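Local coordinates for 3-oxoacyl-[acyl-carrier-protein] synthase 3 (Micrococcus luteus NCTC 2665, PDB 4EWP), which probably catalyses the first condensation of fatty acid synthesis, joining acetyl-CoA to malonyl-ACP with loss of carbon dioxide, at residues A21-N26 and T52-T57; S82-V87 and I109-A114; V296-I301 and P313-R318. One frame throughout, in Å; residues are numbered along the deposited sequence.

In the fold
The three contacts follow one another along the chain, each closing before the next opens. Interactions 1 and 2 both reach the five-stranded mixed sheet that holds strands 13-22, 86-90 and 116-120, but their centres lie about 26 Å apart. Interaction 3 packs helix 311-322 against the loop that follows strand 296-297, an edge strand of the second sheet. The centres of interactions 1 and 3 are about 15 Å apart, and the two touch through a salt bridge from Arg23 to Asp300 and through Ala21 against helix 311-322. They therefore join the two halves of the thiolase fold near the predicted active site. Interaction 2 lies away from that site, where the second subunit comes close.

Interaction 1 (A21-N26 and T52-T57); sequences AYRPAN and TRQRAT
Arg23 and Gln54 make the side-chain bond of this contact, between the loop leaving strand 13-22 of the thiolase fold and strand 52-54 with the residues after it. Strand 52-54 pairs antiparallel with strand 27-29. Arg23 NH1 donates to Gln54 OE1 at 2.8 Å, with an N-H...O angle of 161°. The oxygen lies at the edge of the guanidinium, in its plane, and the nitrogen lies in the amide plane. The two planes are nevertheless steeply turned, 79° apart. Arg23 CG is anti to the carbonyl carbon (chi1 -69°) and the chain runs extended to NE, with CG and CD both close to OE1. Arg23 NH1 has a second partner in Asp300, a salt bridge to the other half of the fold, while Gln54 NE2 bonds to the carbonyl of Asp170. Both OE1 and NE2 of Gln54 have partners, which fixes the rotation of the amide.

One direct backbone hydrogen bond joins the segments. Arg55 N donates to Asn26 O at 2.8 Å, and the same oxygen takes a CA-H...O contact from Gln54 CA at 3.5 Å. A water extends the link, accepting from Asn26 N at 3.1 Å and donating to Arg55 O at 2.9 Å. The Arg53 guanidinium bonds to Val28 O and Phe166 O and lies near the predicted active-site residue Asn306.

Packing centres on Pro24. Its ring crosses the Gln54 side chain at about a right angle, with CD 3.8 Å from Gln54 NE2. Pro24 CG, the next ring atom, lies 4.0 Å from Ala56 CB.

Interaction 2 (S82-V87 and I109-A114); sequences SDLDAV and IGATPA
Leu84 and Ile109 meet through their terminal methyls, CD1 to CD1 at 3.7 Å, and the two side chains cross at about a right angle. Leu84 CD1 is anti to CA (chi2 167°), and this extended branch makes the contact. The same Leu84 CD1 also reaches Ala111 CB, at 4.1 Å. Val87 adds to this apolar cluster with CG2, which lies 4.2 Å from Ala111 CB. Ala111 is therefore touched by two branched side chains from the 82-87 segment.

Ala114 packs against backbone instead. Its CB sits 3.6 Å from Leu84 O and 3.8 Å from Asp85 C, against the backbone just before strand 86-90.

No direct hydrogen bond joins the segments. Water 2 lies between two carbonyls, 3.0 Å from Leu84 O and 2.6 Å from Ala111 O. The turn has its own backbone bond, from Ala114 N to Ala111 O. Gly110 has positive phi and closes the preceding helix in a Schellman motif.

Strand 86-90, helix 101-108 and strand 116-120 form a beta-alpha-beta crossover, and this turn is its return to the sheet. Leu84, Val87 and Ile109 also pack on Leu146 of strand 144-152, and Ile109 reaches helix 62-76. Ala114 O bonds to Ser192 of the second subunit, which brings this turn to the dimer interface. Strands 86-90 and 116-120 are parallel neighbours in the sheet.

Interaction 3 (V296-I301 and P313-R318); sequences VVARDI and PLAMHR
Ala298 and Ala315 meet methyl to methyl, their CB atoms 3.7 Å apart. This is where the chain leaves strand 296-297 and comes up against helix 311-322. Both alanines also pack on Ile273 of the neighbouring strand 269-274. Ala315 is about 9 Å, side chain to side chain, from the predicted active-site residue His275.

Asp300 follows, and its CB lies 4.0 Å from Ala315 CB. With Asp300 CG anti to the backbone N (chi1 -162°), this carboxylate carbon comes 4.0 Å from Arg318 NH1. Asp300 OD1 forms a salt bridge with Arg318 NH1 at 2.9 Å, using its anti lone pair. The N-H...O angle is 161°. The oxygen lies close to the guanidinium plane, yet the carboxylate plane stands 87° to it. The extended Arg318 chain also passes near the acid, with CD 3.3 Å from OD1.

Asp300 OD2 lies 4.0 Å from Leu314 CB and makes a salt bridge with Arg23. The buried carboxylate thus meets two arginines, which would be expected to favour its charged form. Arg318 in turn bonds to Glu322 and Asp303.

The arrangement joins the loop after edge strand 296-297 to helix 311-322, in the C-terminal half of a thiolase fold.

Interaction 1 (A21-N26 and T52-T57)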
# COMPACT_ATOMS: atom_id res chain seq x y z
N ALA A 21 -12.70 -2.53 16.85
CA ALA A 21 -13.40 -1.40 16.26
C ALA A 21 -13.02 -0.09 16.93
O ALA A 21 -12.78 -0.04 18.14
CB ALA A 21 -14.92 -1.62 16.37
N TYR A 22 -12.97 0.97 16.15
CA TYR A 22 -12.95 2.32 16.71
C TYR A 22 -13.99 3.15 15.96
O TYR A 22 -13.96 3.25 14.73
CB TYR A 22 -11.56 2.96 16.59
CG TYR A 22 -11.47 4.30 17.30
CD1 TYR A 22 -11.97 5.47 16.72
CD2 TYR A 22 -10.89 4.39 18.56
CE1 TYR A 22 -11.89 6.69 17.38
CE2 TYR A 22 -10.81 5.61 19.23
CZ TYR A 22 -11.31 6.75 18.64
OH TYR A 22 -11.22 7.94 19.32
N ARG A 23 -14.90 3.73 16.72
CA ARG A 23 -15.97 4.55 16.18
C ARG A 23 -15.93 5.91 16.85
O ARG A 23 -16.12 6.01 18.05
CB ARG A 23 -17.33 3.92 16.48
CG ARG A 23 -17.61 2.63 15.73
CD ARG A 23 -19.03 2.18 15.98
NE ARG A 23 -19.24 0.81 15.53
CZ ARG A 23 -19.67 0.48 14.32
NH1 ARG A 23 -19.92 1.44 13.42
NH2 ARG A 23 -19.86 -0.80 13.99
N PRO A 24 -15.68 6.96 16.06
CA PRO A 24 -15.76 8.33 16.58
C PRO A 24 -17.11 8.57 17.26
O PRO A 24 -18.13 8.06 16.79
CB PRO A 24 -15.63 9.19 15.33
CG PRO A 24 -14.77 8.34 14.41
CD PRO A 24 -15.24 6.93 14.65
N ALA A 25 -17.12 9.33 18.35
CA ALA A 25 -18.34 9.57 19.11
C ALA A 25 -19.27 10.55 18.42
O ALA A 25 -20.46 10.64 18.76
CB ALA A 25 -18.01 10.05 20.53
N ASN A 26 -18.74 11.31 17.47
CA ASN A 26 -19.57 12.29 16.77
C ASN A 26 -20.39 11.64 15.65
O ASN A 26 -19.86 11.28 14.60
CB ASN A 26 -18.71 13.44 16.22
CG ASN A 26 -19.55 14.65 15.83
OD1 ASN A 26 -20.72 14.73 16.19
ND2 ASN A 26 -18.95 15.59 15.10
N THR A 52 -27.16 8.84 10.40
CA THR A 52 -25.99 9.53 10.92
C THR A 52 -24.74 8.90 10.32
O THR A 52 -24.76 7.73 9.89
CB THR A 52 -25.92 9.45 12.47
OG1 THR A 52 -25.71 8.08 12.86
CG2 THR A 52 -27.20 9.96 13.10
N ARG A 53 -23.65 9.67 10.30
CA ARG A 53 -22.34 9.11 9.99
C ARG A 53 -21.31 9.52 11.04
O ARG A 53 -21.38 10.61 11.63
CB ARG A 53 -21.89 9.51 8.57
CG ARG A 53 -21.42 10.96 8.42
CD ARG A 53 -22.58 11.92 8.30
NE ARG A 53 -23.39 11.69 7.10
CZ ARG A 53 -24.72 11.78 7.06
NH1 ARG A 53 -25.37 11.56 5.92
NH2 ARG A 53 -25.41 12.11 8.15
N GLN A 54 -20.38 8.61 11.30
CA GLN A 54 -19.26 8.87 12.19
C GLN A 54 -18.38 9.95 11.60
O GLN A 54 -17.95 9.86 10.45
CB GLN A 54 -18.46 7.58 12.40
CG GLN A 54 -19.23 6.56 13.20
CD GLN A 54 -18.74 5.14 13.05
OE1 GLN A 54 -19.39 4.20 13.52
NE2 GLN A 54 -17.59 4.96 12.39
N ARG A 55 -18.12 11.00 12.38
CA ARG A 55 -17.20 12.04 11.95
C ARG A 55 -16.13 12.26 13.02
O ARG A 55 -16.42 12.60 14.16
CB ARG A 55 -17.96 13.34 11.60
CG ARG A 55 -18.72 13.26 10.27
CD ARG A 55 -17.76 12.92 9.12
NE ARG A 55 -18.41 12.76 7.82
CZ ARG A 55 -18.84 13.76 7.05
NH1 ARG A 55 -18.71 15.02 7.45
NH2 ARG A 55 -19.41 13.51 5.88
N ALA A 56 -14.88 12.03 12.63
CA ALA A 56 -13.75 12.11 13.54
C ALA A 56 -13.34 13.54 13.81
O ALA A 56 -13.47 14.39 12.93
CB ALA A 56 -12.56 11.32 12.98
N THR A 57 -12.84 13.79 15.01
CA THR A 57 -12.26 15.08 15.36
C THR A 57 -10.84 15.15 14.80
O THR A 57 -10.33 14.16 14.27
CB THR A 57 -12.20 15.28 16.87
OG1 THR A 57 -11.36 14.28 17.45
CG2 THR A 57 -13.58 15.18 17.48
O HOH W 1 -15.75 12.11 16.92

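Interaction 2 (S82-V87 and I109-A114)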
# COMPACT_ATOMS: atom_id res chain seq x y z
N SER A 82 3.49 -7.67 20.66
CA SER A 82 4.69 -8.42 20.32
C SER A 82 4.41 -9.80 19.73
O SER A 82 5.31 -10.42 19.19
CB SER A 82 5.61 -8.54 21.54
OG SER A 82 4.88 -8.92 22.69
N ASP A 83 3.17 -10.27 19.85
CA ASP A 83 2.80 -11.52 19.21
C ASP A 83 2.56 -11.37 17.71
O ASP A 83 2.50 -12.37 16.99
CB ASP A 83 1.56 -12.14 19.87
CG ASP A 83 1.83 -12.57 21.31
OD1 ASP A 83 2.86 -13.25 21.55
OD2 ASP A 83 1.04 -12.21 22.20
N LEU A 84 2.42 -10.14 17.22
CA LEU A 84 2.15 -9.93 15.80
C LEU A 84 3.41 -10.07 14.92
O LEU A 84 4.49 -9.62 15.30
CB LEU A 84 1.52 -8.55 15.57
CG LEU A 84 0.19 -8.25 16.27
CD1 LEU A 84 -0.09 -6.76 16.18
CD2 LEU A 84 -0.99 -9.10 15.73
N ASP A 85 3.27 -10.68 13.75
CA ASP A 85 4.39 -10.91 12.85
C ASP A 85 4.30 -9.99 11.64
O ASP A 85 5.21 -9.97 10.82
CB ASP A 85 4.41 -12.36 12.35
CG ASP A 85 4.42 -13.36 13.47
OD1 ASP A 85 5.02 -13.07 14.52
OD2 ASP A 85 3.81 -14.44 13.29
N ALA A 86 3.18 -9.27 11.51
CA ALA A 86 2.97 -8.33 10.41
C ALA A 86 1.80 -7.40 10.70
O ALA A 86 0.85 -7.78 11.39
CB ALA A 86 2.74 -9.07 9.11
N VAL A 87 1.87 -6.19 10.16
CA VAL A 87 0.85 -5.18 10.39
C VAL A 87 0.49 -4.60 9.04
O VAL A 87 1.34 -4.04 8.37
CB VAL A 87 1.38 -4.02 11.28
CG1 VAL A 87 0.36 -2.91 11.37
CG2 VAL A 87 1.75 -4.51 12.68
N ILE A 109 1.43 0.04 19.27
CA ILE A 109 0.81 -1.12 19.89
C ILE A 109 1.83 -2.13 20.37
O ILE A 109 1.46 -3.20 20.84
CB ILE A 109 -0.21 -1.84 18.97
CG1 ILE A 109 0.50 -2.51 17.79
CG2 ILE A 109 -1.31 -0.87 18.53
CD1 ILE A 109 -0.45 -3.10 16.76
N GLY A 110 3.11 -1.80 20.25
CA GLY A 110 4.13 -2.70 20.77
C GLY A 110 4.47 -3.88 19.89
O GLY A 110 5.00 -4.89 20.38
N ALA A 111 4.20 -3.76 18.58
CA ALA A 111 4.51 -4.80 17.60
C ALA A 111 5.93 -4.76 17.01
O ALA A 111 6.32 -5.69 16.29
CB ALA A 111 3.50 -4.77 16.47
N THR A 112 6.68 -3.70 17.28
CA THR A 112 8.06 -3.63 16.81
C THR A 112 8.76 -4.92 17.23
O THR A 112 8.61 -5.37 18.36
CB THR A 112 8.79 -2.41 17.39
OG1 THR A 112 8.07 -1.23 17.06
CG2 THR A 112 10.23 -2.29 16.81
N PRO A 113 9.55 -5.51 16.32
CA PRO A 113 9.90 -4.97 15.01
C PRO A 113 9.15 -5.60 13.83
O PRO A 113 9.72 -5.65 12.73
CB PRO A 113 11.39 -5.32 14.90
CG PRO A 113 11.44 -6.69 15.52
CD PRO A 113 10.39 -6.68 16.65
N ALA A 114 7.90 -6.03 14.02
CA ALA A 114 7.13 -6.58 12.90
C ALA A 114 7.12 -5.67 11.66
O ALA A 114 7.05 -4.44 11.78
CB ALA A 114 5.72 -6.91 13.32
O HOH W 2 6.44 -8.19 17.06

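Interaction 3 (V296-I301 and P313-R318)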
# COMPACT_ATOMS: atom_id res chain seq x y z
N VAL A 296 -28.10 -13.11 8.49
CA VAL A 296 -28.11 -11.75 9.00
C VAL A 296 -27.34 -10.84 8.04
O VAL A 296 -26.18 -11.10 7.74
CB VAL A 296 -27.46 -11.69 10.40
CG1 VAL A 296 -27.48 -10.26 10.94
CG2 VAL A 296 -28.17 -12.64 11.36
N VAL A 297 -27.99 -9.79 7.54
CA VAL A 297 -27.36 -8.83 6.66
C VAL A 297 -26.86 -7.59 7.43
O VAL A 297 -27.63 -6.92 8.11
CB VAL A 297 -28.34 -8.38 5.56
CG1 VAL A 297 -27.74 -7.28 4.71
CG2 VAL A 297 -28.76 -9.57 4.71
N ALA A 298 -25.56 -7.31 7.33
CA ALA A 298 -24.98 -6.10 7.94
C ALA A 298 -25.56 -4.81 7.34
O ALA A 298 -25.52 -4.62 6.13
CB ALA A 298 -23.46 -6.11 7.81
N ARG A 299 -26.07 -3.93 8.19
CA ARG A 299 -26.57 -2.63 7.72
C ARG A 299 -26.06 -1.48 8.59
O ARG A 299 -26.74 -0.47 8.75
CB ARG A 299 -28.10 -2.61 7.67
CG ARG A 299 -28.72 -3.67 6.78
CD ARG A 299 -30.23 -3.51 6.66
NE ARG A 299 -30.82 -4.77 6.22
CZ ARG A 299 -31.03 -5.07 4.96
NH1 ARG A 299 -30.75 -4.18 4.04
NH2 ARG A 299 -31.54 -6.24 4.62
N ASP A 300 -24.88 -1.65 9.15
CA ASP A 300 -24.25 -0.62 9.96
C ASP A 300 -24.29 0.78 9.32
O ASP A 300 -24.29 1.79 10.03
CB ASP A 300 -22.78 -1.01 10.23
CG ASP A 300 -22.18 -0.24 11.38
OD1 ASP A 300 -22.93 0.16 12.30
OD2 ASP A 300 -20.95 -0.05 11.38
N ILE A 301 -24.31 0.84 7.99
CA ILE A 301 -24.28 2.13 7.28
C ILE A 301 -25.29 3.18 7.79
O ILE A 301 -25.01 4.38 7.73
CB ILE A 301 -24.50 1.93 5.76
CG1 ILE A 301 -23.99 3.15 4.98
CG2 ILE A 301 -25.97 1.68 5.45
CD1 ILE A 301 -24.45 3.18 3.55
N PRO A 313 -15.11 -4.69 8.70
CA PRO A 313 -14.83 -5.14 10.07
C PRO A 313 -15.68 -4.40 11.10
O PRO A 313 -16.08 -5.02 12.10
CB PRO A 313 -13.33 -4.83 10.27
CG PRO A 313 -12.97 -3.82 9.17
CD PRO A 313 -13.93 -4.09 8.03
N LEU A 314 -15.98 -3.12 10.87
CA LEU A 314 -16.89 -2.40 11.77
C LEU A 314 -18.26 -3.09 11.84
O LEU A 314 -18.82 -3.27 12.92
CB LEU A 314 -17.04 -0.93 11.37
CG LEU A 314 -15.95 0.06 11.77
CD1 LEU A 314 -16.29 1.45 11.24
CD2 LEU A 314 -15.78 0.10 13.30
N ALA A 315 -18.78 -3.47 10.68
CA ALA A 315 -20.10 -4.10 10.60
C ALA A 315 -20.05 -5.49 11.21
O ALA A 315 -21.00 -5.93 11.86
CB ALA A 315 -20.58 -4.17 9.16
N MET A 316 -18.94 -6.19 11.00
CA MET A 316 -18.76 -7.52 11.57
C MET A 316 -18.77 -7.42 13.08
O MET A 316 -19.41 -8.23 13.78
CB MET A 316 -17.43 -8.13 11.12
CG MET A 316 -17.22 -9.53 11.64
SD MET A 316 -15.54 -10.08 11.36
CE MET A 316 -15.49 -10.11 9.56
N HIS A 317 -18.06 -6.42 13.58
CA HIS A 317 -17.99 -6.15 15.01
C HIS A 317 -19.38 -5.90 15.59
O HIS A 317 -19.72 -6.43 16.65
CB HIS A 317 -17.06 -4.97 15.28
CG HIS A 317 -16.86 -4.66 16.73
ND1 HIS A 317 -17.75 -3.91 17.47
CD2 HIS A 317 -15.83 -4.95 17.57
CE1 HIS A 317 -17.30 -3.78 18.70
NE2 HIS A 317 -16.13 -4.39 18.79
N ARG A 318 -20.18 -5.11 14.90
CA ARG A 318 -21.52 -4.83 15.37
C ARG A 318 -22.41 -6.07 15.29
O ARG A 318 -23.23 -6.29 16.17
CB ARG A 318 -22.16 -3.68 14.59
CG ARG A 318 -23.59 -3.37 15.02
CD ARG A 318 -24.13 -2.17 14.28
NE ARG A 318 -25.49 -1.83 14.71
CZ ARG A 318 -26.17 -0.77 14.26
NH1 ARG A 318 -25.62 0.05 13.38
NH2 ARG A 318 -27.41 -0.55 14.70